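Local coordinates for lipoprotein (Streptococcus pneumoniae serotype 4, PDB 6JF1) that binds L-methionine as the substrate-binding lipoprotein of an ABC importer and probably hands it to the membrane transporter, at residues N80-N86 against Q228-V234; T26-I30 against D53-L57; E144-Y149 against A165-V169. All coordinates share one frame; numbering follows the deposited sequence.

In the fold
Contacts 1 and 2 lie in one mixed seven-stranded sheet, where strand 27-33 of contact 2 is the neighbour of strand 79-84 of contact 1. Their centres are 21 Å apart. Contact 3 belongs to the other half of the protein, on helix 141-153, about 18 Å from contact 1 and 38 Å from contact 2 between centres. Along the chain contact 2 closes first. Contact 1 then joins residues far apart in sequence, and contact 3 falls between its two segments. Contacts 1 and 3 touch at W229, H84 and R146, and both reach the bound methionine. The ligand thus sits between the two halves, as in other substrate-binding proteins, with contact 2 remote from it.

Contact 1: residues N80-N86 against Q228-V234; sequences NAFQHYN and QWYNIIV. With MET (methionine), chain B.
H84 and W229 meet edge to face beside the bound methionine, at the end of two antiparallel neighbours in the larger sheet of this two-lobed substrate-binding fold. The W229 edge, at CE3 and CZ3, points at one face of the H84 imidazole, with the planes 80° apart. The methionine SD lies over the opposite face, 3.4 Å from H84 NE2. The imidazole is therefore held between ligand and indole. Its rotation is also fixed by two bonds: NE2 is bonded to N143 OD1, and ND1 accepts from F87 N, capping the helix that starts at Y85.

N86 turns its amide nearly upright on the W229 ring, with ND2 over the ring face. The same ND2 donates to a lone pair of Q228 OE1 at 2.7 Å, although the two amide planes are perpendicular. N86 N also donates to Q228 O.

Y85 takes I232 CG2 over its ring face, a CH-pi contact 3.6 Å from the ring centroid. Its OH is bound to D104. I232 CG1 stands between the backbone N and the carbonyl carbon (chi1 50°), which leaves CG2 beside the N and facing the tyrosine.

The strands pair most regularly at N80 and V234, with bonds both ways. There the N80 amide runs alongside V234, and its ND2 is bound to T72 and N69. Water 1 joins the strands at the next step: it accepts from F82 N and lies 2.7 Å from N80 OD1 and 2.8 Å from I232 O.

N231 grips the ligand with both ends of its amide. OD1 accepts from the methionine N at 2.8 Å, and ND2 donates to methionine OXT at 2.8 Å, with a nearly straight N-H...O angle of 168°.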
# COMPACT_ATOMS: atom_id res chain seq x y z
N ASN A 80 11.66 0.83 6.97
CA ASN A 80 10.69 1.29 5.99
C ASN A 80 9.29 0.95 6.50
O ASN A 80 9.09 -0.05 7.29
CB ASN A 80 11.04 0.87 4.56
CG ASN A 80 10.79 -0.60 4.26
OD1 ASN A 80 9.67 -1.10 4.43
ND2 ASN A 80 11.81 -1.30 3.77
N ALA A 81 8.33 1.75 6.06
CA ALA A 81 6.98 1.50 6.45
C ALA A 81 6.08 1.83 5.26
O ALA A 81 5.69 3.01 5.10
CB ALA A 81 6.68 2.33 7.69
N PHE A 82 5.74 0.83 4.42
CA PHE A 82 4.98 1.15 3.22
C PHE A 82 4.36 -0.11 2.60
O PHE A 82 3.55 0.05 1.72
CB PHE A 82 5.89 1.80 2.16
CG PHE A 82 6.75 0.83 1.39
CD1 PHE A 82 7.87 0.26 1.97
CD2 PHE A 82 6.43 0.47 0.08
CE1 PHE A 82 8.65 -0.67 1.27
CE2 PHE A 82 7.21 -0.44 -0.63
CZ PHE A 82 8.31 -1.02 -0.03
N GLN A 83 4.73 -1.33 2.99
CA GLN A 83 4.33 -2.48 2.17
C GLN A 83 3.60 -3.49 3.05
O GLN A 83 3.63 -3.39 4.29
CB GLN A 83 5.56 -3.17 1.57
CG GLN A 83 6.37 -3.94 2.63
CD GLN A 83 7.80 -4.12 2.20
OE1 GLN A 83 8.08 -4.75 1.17
NE2 GLN A 83 8.73 -3.56 2.97
N HIS A 84 2.99 -4.48 2.37
CA HIS A 84 2.37 -5.65 3.05
C HIS A 84 3.33 -6.86 2.98
O HIS A 84 4.37 -6.83 2.30
CB HIS A 84 0.92 -5.95 2.57
CG HIS A 84 0.76 -5.96 1.08
ND1 HIS A 84 1.50 -6.79 0.24
CD2 HIS A 84 -0.05 -5.23 0.29
CE1 HIS A 84 1.12 -6.61 -1.00
NE2 HIS A 84 0.19 -5.63 -1.01
N TYR A 85 3.01 -7.88 3.77
CA TYR A 85 3.89 -9.10 3.81
C TYR A 85 4.12 -9.69 2.41
O TYR A 85 5.22 -10.13 2.06
CB TYR A 85 3.23 -10.18 4.69
CG TYR A 85 3.47 -10.06 6.18
CD1 TYR A 85 4.68 -10.47 6.77
CD2 TYR A 85 2.46 -9.59 7.01
CE1 TYR A 85 4.86 -10.42 8.15
CE2 TYR A 85 2.63 -9.53 8.40
CZ TYR A 85 3.84 -9.94 8.96
OH TYR A 85 3.98 -9.91 10.32
N ASN A 86 3.08 -9.75 1.58
CA ASN A 86 3.26 -10.40 0.26
C ASN A 86 4.24 -9.62 -0.60
O ASN A 86 5.08 -10.21 -1.31
CB ASN A 86 1.96 -10.50 -0.52
CG ASN A 86 1.17 -11.73 -0.14
OD1 ASN A 86 1.66 -12.61 0.58
ND2 ASN A 86 -0.05 -11.80 -0.63
N GLN A 228 -1.75 -11.77 4.90
CA GLN A 228 -0.76 -11.55 3.83
C GLN A 228 -0.81 -10.10 3.32
O GLN A 228 0.13 -9.64 2.67
CB GLN A 228 -1.05 -12.52 2.68
CG GLN A 228 -2.30 -12.15 1.89
CD GLN A 228 -2.70 -13.26 0.94
OE1 GLN A 228 -2.00 -13.61 -0.01
NE2 GLN A 228 -3.86 -13.85 1.22
N TRP A 229 -1.92 -9.41 3.58
CA TRP A 229 -2.13 -8.01 3.15
C TRP A 229 -1.88 -7.05 4.33
O TRP A 229 -2.05 -5.78 4.20
CB TRP A 229 -3.51 -7.80 2.49
CG TRP A 229 -3.85 -8.76 1.38
CD1 TRP A 229 -4.93 -9.60 1.32
CD2 TRP A 229 -3.11 -8.99 0.16
NE1 TRP A 229 -4.91 -10.32 0.15
CE2 TRP A 229 -3.80 -9.99 -0.58
CE3 TRP A 229 -1.91 -8.48 -0.37
CZ2 TRP A 229 -3.37 -10.45 -1.82
CZ3 TRP A 229 -1.48 -8.95 -1.59
CH2 TRP A 229 -2.19 -9.93 -2.30
N TYR A 230 -1.48 -7.60 5.48
CA TYR A 230 -1.10 -6.71 6.62
C TYR A 230 0.15 -5.91 6.25
O TYR A 230 1.15 -6.47 5.82
CB TYR A 230 -0.75 -7.49 7.89
CG TYR A 230 -1.94 -8.00 8.66
CD1 TYR A 230 -3.21 -8.00 8.10
CD2 TYR A 230 -1.80 -8.49 9.96
CE1 TYR A 230 -4.31 -8.50 8.78
CE2 TYR A 230 -2.88 -8.97 10.67
CZ TYR A 230 -4.14 -8.99 10.07
OH TYR A 230 -5.24 -9.43 10.75
N ASN A 231 0.11 -4.60 6.52
CA ASN A 231 1.30 -3.73 6.39
C ASN A 231 2.21 -3.93 7.61
O ASN A 231 1.75 -4.35 8.69
CB ASN A 231 0.90 -2.27 6.17
CG ASN A 231 0.36 -2.05 4.77
OD1 ASN A 231 0.79 -1.13 4.09
ND2 ASN A 231 -0.62 -2.84 4.33
N ILE A 232 3.48 -3.60 7.44
CA ILE A 232 4.56 -3.97 8.32
C ILE A 232 5.61 -2.84 8.38
O ILE A 232 5.75 -1.99 7.44
CB ILE A 232 5.22 -5.30 7.85
CG1 ILE A 232 5.59 -5.28 6.36
CG2 ILE A 232 4.32 -6.51 8.16
CD1 ILE A 232 6.37 -6.52 5.86
N ILE A 233 6.39 -2.89 9.47
CA ILE A 233 7.62 -2.14 9.57
C ILE A 233 8.74 -3.12 9.27
O ILE A 233 8.74 -4.27 9.77
CB ILE A 233 7.84 -1.56 10.99
CG1 ILE A 233 6.62 -0.80 11.54
CG2 ILE A 233 9.09 -0.68 10.99
CD1 ILE A 233 6.25 0.39 10.73
N VAL A 234 9.73 -2.66 8.51
CA VAL A 234 10.73 -3.56 7.98
C VAL A 234 12.13 -2.99 8.22
O VAL A 234 12.36 -1.79 8.06
CB VAL A 234 10.47 -3.79 6.47
CG1 VAL A 234 11.65 -4.42 5.76
CG2 VAL A 234 9.23 -4.62 6.24
N MET B . -0.35 0.17 1.84
CA MET B . -0.43 -0.72 0.62
C MET B . -1.62 -1.66 0.79
O MET B . -2.36 -1.91 -0.19
CB MET B . 0.85 -1.57 0.48
CG MET B . 1.00 -2.19 -0.93
SD MET B . 2.52 -3.17 -1.04
CE MET B . 3.75 -1.89 -1.34
OXT MET B . -1.89 -2.11 1.94
O HOH W 1 7.10 -1.62 5.06

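Contact 2: residues T26-I30 against D53-L57; sequences TTIKI and DGITL
T26 and T56 are joined by the backbone: T56 N donates to T26 O at 2.9 Å. The next bond, from I28 N to T56 O, is shorter at 2.8 Å. A third, from T26 N to G54 O, lies just before the strand pairing. G54 has a positive phi of 80°, where a side chain would be pressed against the preceding carbonyl. Three CA-H...O contacts supplement these bonds, from I55 CA to T26 O, T27 CA to T56 O and L57 CA to I28 O.

The strands run in parallel, with T27 opposite T56 and I28 opposite L57. They are the two strands of a beta-alpha-beta unit, strand 27-33, helix 41-50 and strand 56-62. The helix also bonds back to the second strand: Q47 takes I55 O with NE2 and L57 N with OE1.

Apolar contacts gather on the face that carries I28 and L57. L57 CD2 reaches I28 CB at 4.0 Å, and it also approaches I30 CD1. I28 CG1 meets the CG2 branch of I55. That branch is anti to the I55 backbone N, while CG1 stands beside the N (chi1 -63°) and packs alongside T26 CG2. Helix 41-50 covers this face through V50 on I55 and I46 on L57, and helix 245-255 reaches I28 with A247 and I248.

The T27-T56 face is more polar. The two threonines cross at a slant, and T27 OG1 comes 3.6 Å from T56 CB.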
# COMPACT_ATOMS: atom_id res chain seq x y z
N THR A 26 19.70 10.08 19.26
CA THR A 26 19.80 9.16 18.13
C THR A 26 18.71 9.44 17.08
O THR A 26 17.53 9.72 17.40
CB THR A 26 19.87 7.71 18.61
OG1 THR A 26 19.72 6.83 17.49
CG2 THR A 26 18.81 7.38 19.63
N THR A 27 19.13 9.39 15.83
CA THR A 27 18.27 9.70 14.71
C THR A 27 17.91 8.38 14.02
O THR A 27 18.81 7.58 13.76
CB THR A 27 18.99 10.64 13.73
OG1 THR A 27 18.74 11.92 14.29
CG2 THR A 27 18.36 10.62 12.35
N ILE A 28 16.62 8.16 13.79
CA ILE A 28 16.15 6.96 13.06
C ILE A 28 15.58 7.42 11.72
O ILE A 28 14.64 8.22 11.69
CB ILE A 28 15.04 6.25 13.89
CG1 ILE A 28 15.59 5.66 15.19
CG2 ILE A 28 14.30 5.21 13.03
CD1 ILE A 28 16.64 4.60 14.96
N LYS A 29 16.15 6.93 10.63
CA LYS A 29 15.68 7.29 9.28
C LYS A 29 14.71 6.21 8.77
O LYS A 29 15.03 5.00 8.79
CB LYS A 29 16.91 7.43 8.37
CG LYS A 29 17.79 8.64 8.67
CD LYS A 29 19.20 8.56 8.05
N ILE A 30 13.55 6.64 8.29
CA ILE A 30 12.49 5.76 7.86
C ILE A 30 12.15 6.08 6.39
O ILE A 30 11.95 7.26 6.05
CB ILE A 30 11.27 5.95 8.81
CG1 ILE A 30 11.66 5.60 10.25
CG2 ILE A 30 10.10 5.07 8.35
CD1 ILE A 30 10.61 5.98 11.27
N ASP A 53 12.73 10.30 24.86
CA ASP A 53 13.77 9.29 24.76
C ASP A 53 14.95 9.81 23.94
O ASP A 53 15.89 9.08 23.72
CB ASP A 53 13.27 7.98 24.16
CG ASP A 53 12.24 7.31 25.04
OD1 ASP A 53 12.58 7.01 26.21
OD2 ASP A 53 11.10 7.10 24.57
N GLY A 54 14.91 11.05 23.45
CA GLY A 54 16.08 11.55 22.69
C GLY A 54 16.11 11.06 21.23
O GLY A 54 17.15 11.12 20.60
N ILE A 55 14.98 10.59 20.69
CA ILE A 55 14.98 10.02 19.31
C ILE A 55 14.37 11.04 18.33
O ILE A 55 13.26 11.54 18.53
CB ILE A 55 14.22 8.67 19.28
CG1 ILE A 55 14.91 7.61 20.15
CG2 ILE A 55 13.98 8.20 17.83
CD1 ILE A 55 13.97 6.51 20.65
N THR A 56 15.12 11.34 17.28
CA THR A 56 14.62 12.16 16.17
C THR A 56 14.29 11.21 15.00
O THR A 56 15.09 10.30 14.69
CB THR A 56 15.71 13.14 15.73
OG1 THR A 56 15.83 13.94 16.90
CG2 THR A 56 15.29 14.03 14.58
N LEU A 57 13.10 11.38 14.44
CA LEU A 57 12.73 10.62 13.25
C LEU A 57 12.99 11.50 12.03
O LEU A 57 12.76 12.68 12.09
CB LEU A 57 11.26 10.22 13.33
CG LEU A 57 10.84 9.50 14.61
CD1 LEU A 57 9.35 9.19 14.58
CD2 LEU A 57 11.66 8.22 14.83

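Contact 3: residues E144-Y149 against A165-V169; sequences ESRALY and ALATV. With ZN (zinc ion), chain H; ZN (zinc ion), chain G; MET (methionine), chain B.
The Y149 ring meets A165 at its edge, where A165 O lies near the ring plane. Y149 OH donates to this oxygen at 2.8 Å, tilted 25° from the carbonyl plane. The A167 methyl approaches the same ring obliquely, 3.9 Å from Y149 CE2. A second flat group, the R146 guanidinium, points to the other side of the helix. It meets the methionine carboxylate at its edge, with NH1 donating to methionine O at 2.9 Å. Its NE forms a salt bridge with E220, and the group also makes a cation-pi contact with W229. The R146 chain is extended from CG to NE, which carries the charge to the ligand.

S145 and A167 are the closest backbone neighbours. A167 N donates to S145 OG at 2.8 Å. The hydroxyl is anti to the S145 backbone N (chi1 -178°), pointing it at the facing segment. L166 CD2 packs on S145 CB at 3.6 Å.

The contact fastens the irregular segment 165-169, part of the connection between strands 158-159 and 172-174, which pair as a small antiparallel sheet, against helix 141-153 in the smaller-sheet lobe of the substrate-binding fold. One side of the helix thus serves the ligand, while the other carries this segment. L148 CD1 rests against the backbone of T168 and V169, and reaches the A167 methyl more loosely.

E144 extends along the end of the segment to a pair of zinc ions. Its OE2 binds one at 2.1 Å and its OE1 the other at 2.1 Å. E144 OE1 also lies 2.7 Å from the zinc on OE2, a longer bond, so the bridge is uneven. Water 2 bridges the two metals. E183 binds both zincs, and N139 O adds a ligand to the zinc held by E144 OE1.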
# COMPACT_ATOMS: atom_id res chain seq x y z
N GLU A 144 -0.76 -6.59 -8.51
CA GLU A 144 -1.41 -7.02 -9.75
C GLU A 144 -2.31 -8.25 -9.50
O GLU A 144 -3.50 -8.29 -9.89
CB GLU A 144 -0.35 -7.37 -10.79
CG GLU A 144 -0.95 -7.76 -12.12
CD GLU A 144 0.14 -8.07 -13.15
OE1 GLU A 144 1.27 -7.56 -13.02
OE2 GLU A 144 -0.13 -8.86 -14.05
N SER A 145 -1.73 -9.27 -8.87
CA SER A 145 -2.45 -10.48 -8.51
C SER A 145 -3.68 -10.15 -7.65
O SER A 145 -4.79 -10.64 -7.89
CB SER A 145 -1.53 -11.44 -7.77
OG SER A 145 -2.23 -12.64 -7.46
N ARG A 146 -3.45 -9.33 -6.63
CA ARG A 146 -4.49 -8.93 -5.70
C ARG A 146 -5.65 -8.28 -6.45
O ARG A 146 -6.81 -8.57 -6.17
CB ARG A 146 -3.88 -7.90 -4.75
CG ARG A 146 -4.75 -7.61 -3.53
CD ARG A 146 -4.09 -6.47 -2.78
NE ARG A 146 -4.71 -6.27 -1.46
CZ ARG A 146 -4.30 -5.32 -0.62
NH1 ARG A 146 -3.32 -4.51 -0.99
NH2 ARG A 146 -4.89 -5.18 0.56
N ALA A 147 -5.33 -7.38 -7.40
CA ALA A 147 -6.34 -6.70 -8.15
C ALA A 147 -7.14 -7.71 -9.00
O ALA A 147 -8.34 -7.58 -9.15
CB ALA A 147 -5.67 -5.65 -9.02
N LEU A 148 -6.45 -8.67 -9.62
CA LEU A 148 -7.10 -9.65 -10.49
C LEU A 148 -8.03 -10.57 -9.70
O LEU A 148 -9.17 -10.86 -10.14
CB LEU A 148 -6.02 -10.45 -11.24
CG LEU A 148 -5.29 -9.63 -12.29
CD1 LEU A 148 -4.12 -10.40 -12.87
CD2 LEU A 148 -6.26 -9.20 -13.39
N TYR A 149 -7.58 -11.05 -8.53
CA TYR A 149 -8.51 -11.82 -7.72
C TYR A 149 -9.73 -10.97 -7.32
O TYR A 149 -10.84 -11.50 -7.19
CB TYR A 149 -7.81 -12.42 -6.51
CG TYR A 149 -6.99 -13.64 -6.82
CD1 TYR A 149 -7.61 -14.86 -7.10
CD2 TYR A 149 -5.60 -13.60 -6.78
CE1 TYR A 149 -6.87 -16.01 -7.35
CE2 TYR A 149 -4.85 -14.74 -7.05
CZ TYR A 149 -5.48 -15.94 -7.33
OH TYR A 149 -4.74 -17.06 -7.55
N ALA A 165 -1.52 -18.96 -5.73
CA ALA A 165 -0.88 -18.72 -7.00
C ALA A 165 -0.97 -17.21 -7.28
O ALA A 165 -2.03 -16.65 -7.11
CB ALA A 165 -1.57 -19.53 -8.08
N LEU A 166 0.12 -16.59 -7.69
CA LEU A 166 0.04 -15.20 -8.17
C LEU A 166 -0.68 -15.19 -9.51
O LEU A 166 -0.25 -15.90 -10.40
CB LEU A 166 1.44 -14.62 -8.36
CG LEU A 166 2.14 -14.14 -7.09
CD1 LEU A 166 3.53 -13.63 -7.41
CD2 LEU A 166 1.32 -13.06 -6.38
N ALA A 167 -1.74 -14.39 -9.64
CA ALA A 167 -2.39 -14.21 -10.95
C ALA A 167 -1.70 -13.08 -11.73
O ALA A 167 -1.30 -12.05 -11.16
CB ALA A 167 -3.87 -13.98 -10.80
N THR A 168 -1.56 -13.29 -13.04
CA THR A 168 -1.18 -12.24 -13.95
C THR A 168 -2.30 -12.11 -14.98
O THR A 168 -3.25 -12.92 -15.01
CB THR A 168 0.14 -12.55 -14.68
OG1 THR A 168 -0.13 -13.48 -15.72
CG2 THR A 168 1.25 -13.06 -13.78
N VAL A 169 -2.20 -11.10 -15.80
CA VAL A 169 -3.22 -10.87 -16.82
C VAL A 169 -3.32 -12.08 -17.78
O VAL A 169 -4.41 -12.42 -18.25
CB VAL A 169 -2.99 -9.53 -17.56
CG1 VAL A 169 -4.03 -9.29 -18.63
CG2 VAL A 169 -2.98 -8.35 -16.59
ZN ZN H . 1.21 -8.50 -15.59
ZN ZN G . 3.02 -6.74 -13.92
N MET B . -0.35 0.17 1.84
CA MET B . -0.43 -0.72 0.62
C MET B . -1.62 -1.66 0.79
O MET B . -2.36 -1.91 -0.19
CB MET B . 0.85 -1.57 0.48
CG MET B . 1.00 -2.19 -0.93
SD MET B . 2.52 -3.17 -1.04
CE MET B . 3.75 -1.89 -1.34
OXT MET B . -1.89 -2.11 1.94
O HOH W 2 3.03 -8.91 -15.01
O HOH W 3 3.57 -8.35 -12.84